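Local atomic coordinates of beta-lactamase (Sphaerobacter thermophilus, PDB entry 4EWF), a protein that probably hydrolyses beta-lactams to substituted beta-amino acids. Residues D104-Y107 with L108-I112. Numbering follows the deposited sequence.
Sequences DLVY and LTISI
S111 lies over one face of the Y107 ring, one helical turn further along the chain. Its CB sits 3.8 Å from the centroid of the Y107 ring, a CH-pi contact. S111 OG stands above the same ring, offset toward the rim, 3.3 Å from Y107 CZ. The CG of Y107 is anti to the backbone N (chi1 169°), which swings the ring along the helix toward S111. S111 OG also donates a hydrogen bond back to the main chain, 2.8 Å from Y107 O. It approaches from above the carbonyl plane, while S111 N meets the same oxygen nearly along the C=O axis. The Y107 carbonyl therefore accepts two hydrogen bonds, and the serine hydroxyl is held against the ring.

T109 also doubles up on the carbonyl four residues back. T109 OG1 donates a hydrogen bond of 2.8 Å to L105 O. T109 N donates another, 2.9 Å long, to that same L105 O. The two donors come from opposite faces of the carbonyl plane. The OG1 of T109 is placed beside its own backbone N (chi1 -70°), within range of this oxygen. Such bonds are a common way for helices to satisfy buried serine and threonine hydroxyls, and both residues are buried here. L108 CD2 packs 4.0 Å from Y107 CD2, and V106 CG1 lies 4.4 Å from I110 CG1.

I112 is the first residue to leave helical phi/psi. Strand 99-101, paired antiparallel with 76-78, leads directly into helix 102-111. Near the start of this helix, D104 OD2 accepts a hydrogen bond from T101 N. L105 and T109 pack on helix 115-125. V106 and I110 meet helix 55-67, where T109 also touches K55 of a probable SxxK motif. V106, Y107 and I110 touch helix 182-192.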
ATOM      1  N   ASP A 104      -0.320  10.365 -15.323  1.00 25.38           N
ATOM      2  CA  ASP A 104      -1.734  10.294 -14.964  1.00 27.53           C
ATOM      3  C   ASP A 104      -2.082   8.882 -14.467  1.00 26.17           C
ATOM      4  O   ASP A 104      -2.774   8.714 -13.459  1.00 23.03           O
ATOM      5  CB  ASP A 104      -2.646  10.577 -16.170  1.00 22.42           C
ATOM      6  CG  ASP A 104      -2.571  12.027 -16.667  1.00 31.00           C
ATOM      7  OD1 ASP A 104      -2.128  12.932 -15.920  1.00 31.40           O
ATOM      8  OD2 ASP A 104      -2.984  12.246 -17.831  1.00 29.85           O
ATOM      9  N   LEU A 105      -1.627   7.865 -15.198  1.00 24.59           N
ATOM     10  CA  LEU A 105      -1.959   6.484 -14.836  1.00 22.22           C
ATOM     11  C   LEU A 105      -1.423   6.088 -13.462  1.00 19.47           C
ATOM     12  O   LEU A 105      -2.116   5.412 -12.688  1.00 22.89           O
ATOM     13  CB  LEU A 105      -1.477   5.500 -15.902  1.00 23.63           C
ATOM     14  CG  LEU A 105      -2.064   5.632 -17.312  1.00 26.41           C
ATOM     15  CD1 LEU A 105      -1.607   4.438 -18.149  1.00 25.83           C
ATOM     16  CD2 LEU A 105      -3.572   5.701 -17.277  1.00 22.82           C
ATOM     17  N   VAL A 106      -0.188   6.480 -13.170  1.00 22.41           N
ATOM     18  CA  VAL A 106       0.402   6.195 -11.862  1.00 21.30           C
ATOM     19  C   VAL A 106      -0.420   6.893 -10.788  1.00 22.82           C
ATOM     20  O   VAL A 106      -0.769   6.294  -9.770  1.00 20.62           O
ATOM     21  CB  VAL A 106       1.883   6.665 -11.795  1.00 24.70           C
ATOM     22  CG1 VAL A 106       2.452   6.489 -10.383  1.00 20.87           C
ATOM     23  CG2 VAL A 106       2.707   5.875 -12.796  1.00 27.06           C
ATOM     24  N   TYR A 107      -0.754   8.158 -11.035  1.00 22.41           N
ATOM     25  CA  TYR A 107      -1.526   8.933 -10.068  1.00 23.57           C
ATOM     26  C   TYR A 107      -2.896   8.318  -9.757  1.00 21.40           C
ATOM     27  O   TYR A 107      -3.261   8.165  -8.585  1.00 20.34           O
ATOM     28  CB  TYR A 107      -1.694  10.404 -10.498  1.00 28.52           C
ATOM     29  CG  TYR A 107      -2.713  11.083  -9.618  1.00 27.27           C
ATOM     30  CD1 TYR A 107      -2.382  11.469  -8.321  1.00 25.48           C
ATOM     31  CD2 TYR A 107      -4.015  11.282 -10.053  1.00 28.17           C
ATOM     32  CE1 TYR A 107      -3.311  12.046  -7.490  1.00 22.22           C
ATOM     33  CE2 TYR A 107      -4.956  11.863  -9.232  1.00 29.63           C
ATOM     34  CZ  TYR A 107      -4.600  12.236  -7.953  1.00 27.44           C
ATOM     35  OH  TYR A 107      -5.523  12.816  -7.129  1.00 28.12           O
ATOM     36  N   LEU A 108      -3.652   7.965 -10.795  1.00 18.22           N
ATOM     37  CA  LEU A 108      -4.953   7.320 -10.612  1.00 18.00           C
ATOM     38  C   LEU A 108      -4.836   5.959  -9.923  1.00 17.56           C
ATOM     39  O   LEU A 108      -5.645   5.598  -9.063  1.00 18.80           O
ATOM     40  CB  LEU A 108      -5.688   7.183 -11.956  1.00 17.37           C
ATOM     41  CG  LEU A 108      -6.041   8.518 -12.616  1.00 23.36           C
ATOM     42  CD1 LEU A 108      -6.551   8.274 -14.020  1.00 21.83           C
ATOM     43  CD2 LEU A 108      -7.070   9.283 -11.790  1.00 24.80           C
ATOM     44  N   THR A 109      -3.805   5.213 -10.294  1.00 19.17           N
ATOM     45  CA  THR A 109      -3.524   3.919  -9.673  1.00 16.87           C
ATOM     46  C   THR A 109      -3.344   4.031  -8.136  1.00 22.94           C
ATOM     47  O   THR A 109      -3.935   3.267  -7.369  1.00 24.97           O
ATOM     48  CB  THR A 109      -2.282   3.258 -10.324  1.00 26.58           C
ATOM     49  OG1 THR A 109      -2.602   2.853 -11.666  1.00 24.54           O
ATOM     50  CG2 THR A 109      -1.835   2.020  -9.533  1.00 25.78           C
ATOM     51  N   ILE A 110      -2.555   5.007  -7.709  1.00 20.18           N
ATOM     52  CA  ILE A 110      -2.196   5.172  -6.302  1.00 23.56           C
ATOM     53  C   ILE A 110      -3.249   5.935  -5.485  1.00 23.65           C
ATOM     54  O   ILE A 110      -3.632   5.495  -4.400  1.00 21.33           O
ATOM     55  CB  ILE A 110      -0.810   5.867  -6.170  1.00 22.16           C
ATOM     56  CG1 ILE A 110       0.278   5.007  -6.821  1.00 24.71           C
ATOM     57  CG2 ILE A 110      -0.470   6.133  -4.718  1.00 23.71           C
ATOM     58  CD1 ILE A 110       0.379   3.575  -6.242  1.00 25.90           C
ATOM     59  N   SER A 111      -3.704   7.075  -5.995  1.00 22.76           N
ATOM     60  CA  SER A 111      -4.573   7.966  -5.224  1.00 26.15           C
ATOM     61  C   SER A 111      -5.945   7.373  -4.920  1.00 25.48           C
ATOM     62  O   SER A 111      -6.455   7.496  -3.798  1.00 21.05           O
ATOM     63  CB  SER A 111      -4.749   9.316  -5.941  1.00 28.13           C
ATOM     64  OG  SER A 111      -5.449   9.148  -7.161  1.00 26.22           O
ATOM     65  N   ILE A 112      -6.553   6.748  -5.923  1.00 20.75           N
ATOM     66  CA  ILE A 112      -7.899   6.212  -5.767  1.00 25.21           C
ATOM     67  C   ILE A 112      -8.006   4.744  -6.180  1.00 19.89           C
ATOM     68  O   ILE A 112      -9.112   4.203  -6.293  1.00 22.38           O
ATOM     69  CB  ILE A 112      -8.939   7.033  -6.578  1.00 26.69           C
ATOM     70  CG1 ILE A 112      -8.716   6.860  -8.082  1.00 29.12           C
ATOM     71  CG2 ILE A 112      -8.866   8.502  -6.220  1.00 27.31           C
ATOM     72  CD1 ILE A 112      -9.946   7.236  -8.916  1.00 26.38           C
TER